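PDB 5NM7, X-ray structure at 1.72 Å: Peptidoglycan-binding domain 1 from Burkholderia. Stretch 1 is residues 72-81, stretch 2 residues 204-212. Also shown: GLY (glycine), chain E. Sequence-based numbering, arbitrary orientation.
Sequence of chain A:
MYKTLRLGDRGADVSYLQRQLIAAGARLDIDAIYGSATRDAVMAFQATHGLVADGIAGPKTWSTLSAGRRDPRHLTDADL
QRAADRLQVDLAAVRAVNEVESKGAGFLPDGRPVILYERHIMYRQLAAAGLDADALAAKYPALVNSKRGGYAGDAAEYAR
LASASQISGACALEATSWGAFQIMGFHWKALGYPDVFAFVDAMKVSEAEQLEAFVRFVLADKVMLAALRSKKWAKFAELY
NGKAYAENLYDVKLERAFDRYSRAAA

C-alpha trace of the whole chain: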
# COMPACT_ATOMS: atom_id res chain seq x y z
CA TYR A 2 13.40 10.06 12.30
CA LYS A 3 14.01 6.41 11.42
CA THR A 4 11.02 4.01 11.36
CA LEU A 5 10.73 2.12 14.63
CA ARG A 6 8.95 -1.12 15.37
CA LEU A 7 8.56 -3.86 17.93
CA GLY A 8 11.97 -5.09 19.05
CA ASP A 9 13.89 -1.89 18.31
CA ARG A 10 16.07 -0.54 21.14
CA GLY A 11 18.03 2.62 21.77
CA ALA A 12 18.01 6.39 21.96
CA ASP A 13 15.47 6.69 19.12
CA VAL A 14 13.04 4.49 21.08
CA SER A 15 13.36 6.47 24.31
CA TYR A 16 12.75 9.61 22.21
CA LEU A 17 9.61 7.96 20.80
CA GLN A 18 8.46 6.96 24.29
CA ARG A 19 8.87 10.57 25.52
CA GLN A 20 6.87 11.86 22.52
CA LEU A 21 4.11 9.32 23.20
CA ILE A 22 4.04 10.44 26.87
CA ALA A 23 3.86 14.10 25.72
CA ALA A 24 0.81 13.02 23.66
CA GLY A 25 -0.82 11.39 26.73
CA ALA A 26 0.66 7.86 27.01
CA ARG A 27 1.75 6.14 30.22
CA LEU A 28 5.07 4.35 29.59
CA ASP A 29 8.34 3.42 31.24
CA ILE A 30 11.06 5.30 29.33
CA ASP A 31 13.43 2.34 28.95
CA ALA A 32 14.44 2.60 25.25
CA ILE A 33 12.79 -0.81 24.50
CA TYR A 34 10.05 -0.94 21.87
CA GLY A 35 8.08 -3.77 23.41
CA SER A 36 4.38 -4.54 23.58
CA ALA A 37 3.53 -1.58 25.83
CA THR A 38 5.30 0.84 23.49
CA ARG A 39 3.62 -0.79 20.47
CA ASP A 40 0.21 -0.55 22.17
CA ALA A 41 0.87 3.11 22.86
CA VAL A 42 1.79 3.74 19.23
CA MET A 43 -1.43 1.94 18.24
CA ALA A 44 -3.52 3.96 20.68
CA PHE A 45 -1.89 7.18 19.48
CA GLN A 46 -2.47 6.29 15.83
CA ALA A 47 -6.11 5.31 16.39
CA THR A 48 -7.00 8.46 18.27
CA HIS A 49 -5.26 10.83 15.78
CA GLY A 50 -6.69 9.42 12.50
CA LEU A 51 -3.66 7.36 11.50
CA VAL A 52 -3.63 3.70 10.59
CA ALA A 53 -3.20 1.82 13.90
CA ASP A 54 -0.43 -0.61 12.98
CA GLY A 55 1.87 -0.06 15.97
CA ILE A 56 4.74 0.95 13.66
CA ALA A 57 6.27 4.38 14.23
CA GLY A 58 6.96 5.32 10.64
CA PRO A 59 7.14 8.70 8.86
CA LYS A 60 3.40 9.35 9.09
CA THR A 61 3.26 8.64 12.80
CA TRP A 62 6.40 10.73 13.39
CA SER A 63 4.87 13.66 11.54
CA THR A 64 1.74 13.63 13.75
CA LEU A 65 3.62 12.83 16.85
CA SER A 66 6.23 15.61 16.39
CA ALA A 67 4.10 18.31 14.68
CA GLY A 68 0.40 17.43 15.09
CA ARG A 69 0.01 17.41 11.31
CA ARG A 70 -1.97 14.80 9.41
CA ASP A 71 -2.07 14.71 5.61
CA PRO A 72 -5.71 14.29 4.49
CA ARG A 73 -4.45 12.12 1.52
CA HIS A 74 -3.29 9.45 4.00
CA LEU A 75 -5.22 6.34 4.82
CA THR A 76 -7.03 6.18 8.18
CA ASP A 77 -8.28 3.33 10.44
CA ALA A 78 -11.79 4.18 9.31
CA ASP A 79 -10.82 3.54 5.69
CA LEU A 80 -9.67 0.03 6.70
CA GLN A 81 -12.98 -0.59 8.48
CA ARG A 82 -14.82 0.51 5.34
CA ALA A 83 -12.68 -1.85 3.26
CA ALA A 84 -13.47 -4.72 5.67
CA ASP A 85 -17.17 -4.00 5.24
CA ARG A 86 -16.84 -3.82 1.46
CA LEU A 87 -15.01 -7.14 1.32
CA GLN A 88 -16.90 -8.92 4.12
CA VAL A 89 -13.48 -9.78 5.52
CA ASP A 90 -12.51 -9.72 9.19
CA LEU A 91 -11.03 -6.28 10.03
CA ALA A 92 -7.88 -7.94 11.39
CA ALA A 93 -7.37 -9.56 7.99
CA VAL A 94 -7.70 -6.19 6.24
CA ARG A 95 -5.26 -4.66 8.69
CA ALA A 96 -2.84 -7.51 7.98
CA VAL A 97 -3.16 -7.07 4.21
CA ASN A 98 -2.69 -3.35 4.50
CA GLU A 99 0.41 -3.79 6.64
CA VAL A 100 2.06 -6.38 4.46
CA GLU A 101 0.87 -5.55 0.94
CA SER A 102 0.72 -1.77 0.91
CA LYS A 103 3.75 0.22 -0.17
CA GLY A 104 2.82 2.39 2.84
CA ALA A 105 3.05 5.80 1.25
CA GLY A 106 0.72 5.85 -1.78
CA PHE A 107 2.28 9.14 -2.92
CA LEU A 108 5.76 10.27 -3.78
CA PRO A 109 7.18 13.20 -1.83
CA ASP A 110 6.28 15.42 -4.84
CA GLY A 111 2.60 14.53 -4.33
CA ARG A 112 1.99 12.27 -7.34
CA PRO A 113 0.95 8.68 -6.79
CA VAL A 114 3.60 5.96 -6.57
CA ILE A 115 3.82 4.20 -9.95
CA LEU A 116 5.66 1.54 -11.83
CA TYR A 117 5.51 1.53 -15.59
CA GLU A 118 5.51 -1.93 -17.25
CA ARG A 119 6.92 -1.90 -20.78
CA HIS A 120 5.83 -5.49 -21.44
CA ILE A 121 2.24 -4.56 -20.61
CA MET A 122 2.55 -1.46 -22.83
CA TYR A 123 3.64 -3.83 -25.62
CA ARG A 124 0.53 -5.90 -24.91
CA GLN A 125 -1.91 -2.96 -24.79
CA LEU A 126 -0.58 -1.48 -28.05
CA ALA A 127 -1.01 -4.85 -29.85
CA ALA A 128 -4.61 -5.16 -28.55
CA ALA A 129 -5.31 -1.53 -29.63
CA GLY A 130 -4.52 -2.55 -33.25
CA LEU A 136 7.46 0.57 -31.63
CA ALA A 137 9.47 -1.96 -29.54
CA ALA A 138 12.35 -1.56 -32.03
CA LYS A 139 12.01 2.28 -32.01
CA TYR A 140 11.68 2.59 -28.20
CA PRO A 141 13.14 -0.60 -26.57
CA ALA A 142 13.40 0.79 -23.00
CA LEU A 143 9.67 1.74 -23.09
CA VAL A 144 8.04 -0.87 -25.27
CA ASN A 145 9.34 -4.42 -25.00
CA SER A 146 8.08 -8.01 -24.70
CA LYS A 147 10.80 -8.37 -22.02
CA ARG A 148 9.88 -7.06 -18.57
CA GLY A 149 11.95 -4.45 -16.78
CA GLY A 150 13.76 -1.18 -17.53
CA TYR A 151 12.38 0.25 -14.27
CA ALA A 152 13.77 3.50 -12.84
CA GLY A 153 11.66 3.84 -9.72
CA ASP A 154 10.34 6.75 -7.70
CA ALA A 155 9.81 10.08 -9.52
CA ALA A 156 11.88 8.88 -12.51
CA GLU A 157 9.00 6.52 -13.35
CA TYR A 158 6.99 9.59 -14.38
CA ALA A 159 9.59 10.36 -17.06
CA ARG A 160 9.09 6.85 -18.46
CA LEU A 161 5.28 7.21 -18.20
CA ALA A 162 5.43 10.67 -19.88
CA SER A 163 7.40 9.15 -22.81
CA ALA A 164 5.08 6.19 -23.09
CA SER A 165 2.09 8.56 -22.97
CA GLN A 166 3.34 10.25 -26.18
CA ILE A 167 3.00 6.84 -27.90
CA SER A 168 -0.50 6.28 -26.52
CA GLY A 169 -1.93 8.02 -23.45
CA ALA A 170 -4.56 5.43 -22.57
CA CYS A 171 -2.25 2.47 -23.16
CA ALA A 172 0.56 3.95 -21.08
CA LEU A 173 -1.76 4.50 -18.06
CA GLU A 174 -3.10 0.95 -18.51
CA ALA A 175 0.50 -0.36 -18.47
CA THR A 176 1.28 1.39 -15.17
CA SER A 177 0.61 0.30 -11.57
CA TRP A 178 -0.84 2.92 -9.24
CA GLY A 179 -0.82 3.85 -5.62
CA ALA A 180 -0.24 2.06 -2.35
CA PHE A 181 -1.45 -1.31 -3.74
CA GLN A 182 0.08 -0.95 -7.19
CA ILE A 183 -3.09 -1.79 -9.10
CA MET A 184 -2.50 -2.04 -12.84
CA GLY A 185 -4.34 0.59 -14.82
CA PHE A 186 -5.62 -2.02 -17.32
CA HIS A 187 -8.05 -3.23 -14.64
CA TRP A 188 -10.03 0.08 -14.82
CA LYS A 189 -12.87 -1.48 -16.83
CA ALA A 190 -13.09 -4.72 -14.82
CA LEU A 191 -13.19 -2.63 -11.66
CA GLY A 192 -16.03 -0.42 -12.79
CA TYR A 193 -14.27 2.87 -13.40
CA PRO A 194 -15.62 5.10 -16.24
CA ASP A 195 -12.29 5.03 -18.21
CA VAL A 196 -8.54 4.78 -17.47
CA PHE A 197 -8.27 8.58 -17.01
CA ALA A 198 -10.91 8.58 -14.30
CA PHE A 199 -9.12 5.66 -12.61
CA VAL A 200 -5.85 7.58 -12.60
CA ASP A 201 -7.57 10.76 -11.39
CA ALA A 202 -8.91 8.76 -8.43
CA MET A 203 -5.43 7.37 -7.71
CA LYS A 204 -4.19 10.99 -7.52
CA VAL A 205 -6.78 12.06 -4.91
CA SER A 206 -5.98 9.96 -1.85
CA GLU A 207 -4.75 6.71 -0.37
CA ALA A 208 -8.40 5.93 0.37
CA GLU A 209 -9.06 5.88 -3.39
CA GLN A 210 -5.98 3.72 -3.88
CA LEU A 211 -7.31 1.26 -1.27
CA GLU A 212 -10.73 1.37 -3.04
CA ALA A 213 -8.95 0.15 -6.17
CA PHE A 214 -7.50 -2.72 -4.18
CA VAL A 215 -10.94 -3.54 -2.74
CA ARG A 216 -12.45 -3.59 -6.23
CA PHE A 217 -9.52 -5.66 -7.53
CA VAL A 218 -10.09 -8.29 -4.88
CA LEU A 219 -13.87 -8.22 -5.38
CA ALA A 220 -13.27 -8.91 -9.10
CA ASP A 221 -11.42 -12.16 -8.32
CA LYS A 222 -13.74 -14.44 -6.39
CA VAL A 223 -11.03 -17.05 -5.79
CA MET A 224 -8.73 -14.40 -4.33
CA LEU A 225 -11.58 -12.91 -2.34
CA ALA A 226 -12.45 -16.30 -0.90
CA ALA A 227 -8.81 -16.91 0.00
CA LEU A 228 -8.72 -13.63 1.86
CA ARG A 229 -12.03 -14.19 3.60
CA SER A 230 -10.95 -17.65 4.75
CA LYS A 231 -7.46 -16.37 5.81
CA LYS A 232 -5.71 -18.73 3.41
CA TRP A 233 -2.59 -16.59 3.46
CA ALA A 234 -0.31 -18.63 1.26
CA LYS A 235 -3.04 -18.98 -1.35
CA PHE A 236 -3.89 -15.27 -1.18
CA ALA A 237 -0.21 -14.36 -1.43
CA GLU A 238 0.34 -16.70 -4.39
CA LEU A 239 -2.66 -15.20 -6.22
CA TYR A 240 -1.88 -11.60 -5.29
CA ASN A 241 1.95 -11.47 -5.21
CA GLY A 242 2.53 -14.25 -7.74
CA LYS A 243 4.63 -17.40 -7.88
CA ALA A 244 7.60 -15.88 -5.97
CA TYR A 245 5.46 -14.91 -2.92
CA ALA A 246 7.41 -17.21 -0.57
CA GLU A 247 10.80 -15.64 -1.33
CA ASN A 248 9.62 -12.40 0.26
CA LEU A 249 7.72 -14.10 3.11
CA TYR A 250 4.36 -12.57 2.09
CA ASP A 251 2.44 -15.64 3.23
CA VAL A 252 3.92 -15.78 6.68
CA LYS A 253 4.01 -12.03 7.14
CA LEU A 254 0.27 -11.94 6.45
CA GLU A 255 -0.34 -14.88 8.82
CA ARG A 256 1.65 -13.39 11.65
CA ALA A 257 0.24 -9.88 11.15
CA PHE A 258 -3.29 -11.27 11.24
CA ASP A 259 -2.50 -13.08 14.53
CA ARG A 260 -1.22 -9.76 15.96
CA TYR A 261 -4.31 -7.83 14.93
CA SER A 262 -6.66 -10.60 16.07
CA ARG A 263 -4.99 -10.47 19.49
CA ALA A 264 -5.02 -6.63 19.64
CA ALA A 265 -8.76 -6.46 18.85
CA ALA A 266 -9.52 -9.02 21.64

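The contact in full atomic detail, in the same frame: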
# COMPACT_ATOMS: atom_id res chain seq x y z
N PRO A 72 -4.39 14.86 4.77
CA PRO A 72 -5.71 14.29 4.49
C PRO A 72 -5.69 13.24 3.35
O PRO A 72 -6.64 12.49 3.22
CB PRO A 72 -6.54 15.51 4.08
CG PRO A 72 -5.55 16.47 3.53
CD PRO A 72 -4.36 16.31 4.43
N ARG A 73 -4.62 13.18 2.57
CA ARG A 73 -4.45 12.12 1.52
C ARG A 73 -4.14 10.76 2.13
O ARG A 73 -4.17 9.73 1.41
CB ARG A 73 -3.31 12.47 0.57
CG ARG A 73 -3.62 13.65 -0.34
CD ARG A 73 -2.41 14.05 -1.17
NE ARG A 73 -1.49 14.87 -0.38
CZ ARG A 73 -0.15 14.83 -0.39
NH1 ARG A 73 0.54 13.95 -1.13
NH2 ARG A 73 0.53 15.68 0.38
N HIS A 74 -3.73 10.73 3.40
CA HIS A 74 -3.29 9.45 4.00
C HIS A 74 -4.45 8.61 4.47
O HIS A 74 -5.47 9.09 4.95
CB HIS A 74 -2.30 9.70 5.13
CG HIS A 74 -1.00 10.24 4.63
ND1 HIS A 74 -0.04 10.76 5.46
CD2 HIS A 74 -0.52 10.35 3.37
CE1 HIS A 74 1.00 11.15 4.74
NE2 HIS A 74 0.74 10.90 3.47
N LEU A 75 -4.24 7.30 4.36
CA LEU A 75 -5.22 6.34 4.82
C LEU A 75 -5.42 6.44 6.32
O LEU A 75 -4.48 6.70 7.07
CB LEU A 75 -4.73 4.92 4.46
CG LEU A 75 -5.76 3.85 4.24
CD1 LEU A 75 -6.61 4.18 3.00
CD2 LEU A 75 -5.11 2.49 4.11
N THR A 76 -6.66 6.24 6.75
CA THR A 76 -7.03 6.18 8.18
C THR A 76 -7.54 4.79 8.60
O THR A 76 -7.90 3.99 7.75
CB THR A 76 -8.11 7.22 8.48
OG1 THR A 76 -9.37 6.78 7.92
CG2 THR A 76 -7.77 8.61 7.90
N ASP A 77 -7.63 4.54 9.91
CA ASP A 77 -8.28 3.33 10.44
C ASP A 77 -9.67 3.13 9.88
O ASP A 77 -10.05 2.01 9.53
CB ASP A 77 -8.45 3.38 11.97
CG ASP A 77 -7.29 2.82 12.70
OD1 ASP A 77 -6.41 2.17 12.08
OD2 ASP A 77 -7.27 3.03 13.95
N ALA A 78 -10.41 4.24 9.78
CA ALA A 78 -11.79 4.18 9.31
C ALA A 78 -11.86 3.71 7.87
O ALA A 78 -12.81 3.01 7.50
CB ALA A 78 -12.49 5.52 9.45
N ASP A 79 -10.88 4.09 7.04
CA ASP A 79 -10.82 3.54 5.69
C ASP A 79 -10.66 2.02 5.70
O ASP A 79 -11.23 1.35 4.83
CB ASP A 79 -9.69 4.15 4.87
CG ASP A 79 -9.83 5.64 4.68
OD1 ASP A 79 -10.98 6.10 4.37
OD2 ASP A 79 -8.81 6.34 4.85
N LEU A 80 -9.86 1.50 6.62
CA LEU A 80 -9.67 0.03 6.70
C LEU A 80 -10.95 -0.66 7.13
O LEU A 80 -11.28 -1.74 6.61
CB LEU A 80 -8.51 -0.35 7.63
CG LEU A 80 -7.15 0.15 7.12
CD1 LEU A 80 -6.06 -0.26 8.11
CD2 LEU A 80 -6.80 -0.34 5.73
N GLN A 81 -11.68 -0.05 8.08
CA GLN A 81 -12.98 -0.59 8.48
C GLN A 81 -13.94 -0.59 7.31
O GLN A 81 -14.63 -1.61 7.06
CB GLN A 81 -13.58 0.16 9.67
CG GLN A 81 -14.93 -0.40 10.15
CD GLN A 81 -14.82 -1.81 10.70
OE1 GLN A 81 -14.27 -2.01 11.77
NE2 GLN A 81 -15.37 -2.79 9.99
N LYS A 204 -4.85 9.73 -7.92
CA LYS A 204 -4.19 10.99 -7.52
C LYS A 204 -4.81 11.71 -6.32
O LYS A 204 -4.16 12.59 -5.75
CB LYS A 204 -4.18 11.92 -8.74
CG LYS A 204 -3.31 11.47 -9.88
CD LYS A 204 -3.48 12.39 -11.09
CE LYS A 204 -2.39 12.09 -12.11
NZ LYS A 204 -2.65 12.84 -13.35
N VAL A 205 -6.04 11.36 -5.94
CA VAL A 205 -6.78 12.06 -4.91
C VAL A 205 -6.31 11.67 -3.52
O VAL A 205 -5.99 12.52 -2.68
CB VAL A 205 -8.30 11.80 -5.04
CG1 VAL A 205 -9.08 12.32 -3.83
CG2 VAL A 205 -8.82 12.45 -6.32
N SER A 206 -6.26 10.37 -3.22
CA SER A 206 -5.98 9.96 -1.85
C SER A 206 -5.64 8.49 -1.76
O SER A 206 -5.92 7.72 -2.69
CB SER A 206 -7.18 10.19 -0.96
OG SER A 206 -8.26 9.33 -1.33
N GLU A 207 -5.03 8.13 -0.63
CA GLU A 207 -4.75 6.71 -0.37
C GLU A 207 -6.05 5.92 -0.22
O GLU A 207 -6.10 4.73 -0.57
CB GLU A 207 -3.90 6.54 0.86
CG GLU A 207 -2.48 6.98 0.60
CD GLU A 207 -1.56 6.76 1.79
OE1 GLU A 207 -2.06 6.33 2.85
OE2 GLU A 207 -0.34 7.02 1.63
N ALA A 208 -7.08 6.56 0.30
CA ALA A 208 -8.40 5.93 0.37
C ALA A 208 -8.89 5.45 -1.01
O ALA A 208 -9.42 4.36 -1.13
CB ALA A 208 -9.41 6.86 1.03
N GLU A 209 -8.71 6.29 -2.05
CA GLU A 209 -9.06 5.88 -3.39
C GLU A 209 -8.19 4.74 -3.89
O GLU A 209 -8.65 3.86 -4.59
CB GLU A 209 -9.01 7.06 -4.37
CG GLU A 209 -10.11 8.08 -4.13
CD GLU A 209 -11.51 7.54 -4.46
OE1 GLU A 209 -11.62 6.66 -5.33
OE2 GLU A 209 -12.53 8.00 -3.88
N GLN A 210 -6.92 4.77 -3.50
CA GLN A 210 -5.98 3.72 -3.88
C GLN A 210 -6.36 2.39 -3.23
O GLN A 210 -6.27 1.35 -3.87
CB GLN A 210 -4.59 4.14 -3.49
CG GLN A 210 -4.15 5.35 -4.27
CD GLN A 210 -2.80 5.86 -3.81
OE1 GLN A 210 -2.15 5.26 -2.97
NE2 GLN A 210 -2.36 6.95 -4.41
N LEU A 211 -6.77 2.45 -1.97
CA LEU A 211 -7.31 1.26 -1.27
C LEU A 211 -8.62 0.79 -1.92
O LEU A 211 -8.84 -0.41 -2.02
CB LEU A 211 -7.59 1.53 0.19
CG LEU A 211 -8.24 0.43 1.05
CD1 LEU A 211 -7.40 -0.83 1.10
CD2 LEU A 211 -8.50 0.97 2.44
N GLU A 212 -9.46 1.72 -2.36
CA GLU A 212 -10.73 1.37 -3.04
C GLU A 212 -10.44 0.56 -4.29
O GLU A 212 -11.14 -0.40 -4.57
CB GLU A 212 -11.57 2.62 -3.35
CG GLU A 212 -12.83 2.41 -4.21
CD GLU A 212 -13.86 1.50 -3.61
OE1 GLU A 212 -13.86 1.17 -2.39
OE2 GLU A 212 -14.74 1.02 -4.38
N GLY E . -13.34 0.98 0.36
CA GLY E . -11.94 1.38 0.75
C GLY E . -11.80 2.87 0.91
O GLY E . -12.82 3.54 0.75
OXT GLY E . -10.73 3.44 1.22
O HOH W 1 -7.10 8.84 2.18
O HOH W 2 -1.83 6.01 6.25

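Glu207 is the polar centre of this contact. Its CA-to-CB bond points toward stretch 1, and the m, t rotamer extends the chain so that the carboxylate reaches the backbone there. Leu75 N donates a hydrogen bond to Glu207 OE1 at 2.8 Å, nearly straight at 167°. The backbone of Glu207 is used as well: Glu207 N donates to Arg73 O at 2.7 Å. Glu207 N lies in the first turn of its helix, where amides lack a partner within the helix, so Arg73 O fills that role. The two bonds together fasten residues 73 to 75 to the helix start.

Water 1 extends this link. It accepts from Ala208 N at 3.0 Å and donates weakly to Arg73 O at 3.2 Å. Water 2 donates to Leu75 O at 2.9 Å and weakly to Glu207 OE1 at 3.4 Å.

Leu75 is t, p. Its CA-to-CB bond points sideways, but the side-chain end comes nearer the helix. Leu75 CD1 lies 3.8 Å from Leu211 CD2 and 4.3 Å from Ala208 CB. Leu211, also t, p, points toward stretch 1. Its CD2 also meets Leu80 CD2 at 3.9 Å. Leu80 starts out pointing away, yet its m, t side chain brings the end back to this apolar cluster.

Arg73 behaves differently. Its CG packs 3.5 Å from Val205 O, but the end of the side chain leads away.

Both helices are capped. Thr76, with chi1 p, accepts from Asp79 N through OG1 at 3.2 Å. Asp79, with chi1 m, returns the bond: Thr76 N donates to Asp79 OD2 at 2.9 Å. Ser206, also p, accepts from Glu209 N through OG at 3.2 Å.

The bound glycine sits beside the contact. Its N donates to Glu212 OE1 at 2.8 Å, and its OXT is 3.5 Å from Leu211 CD2.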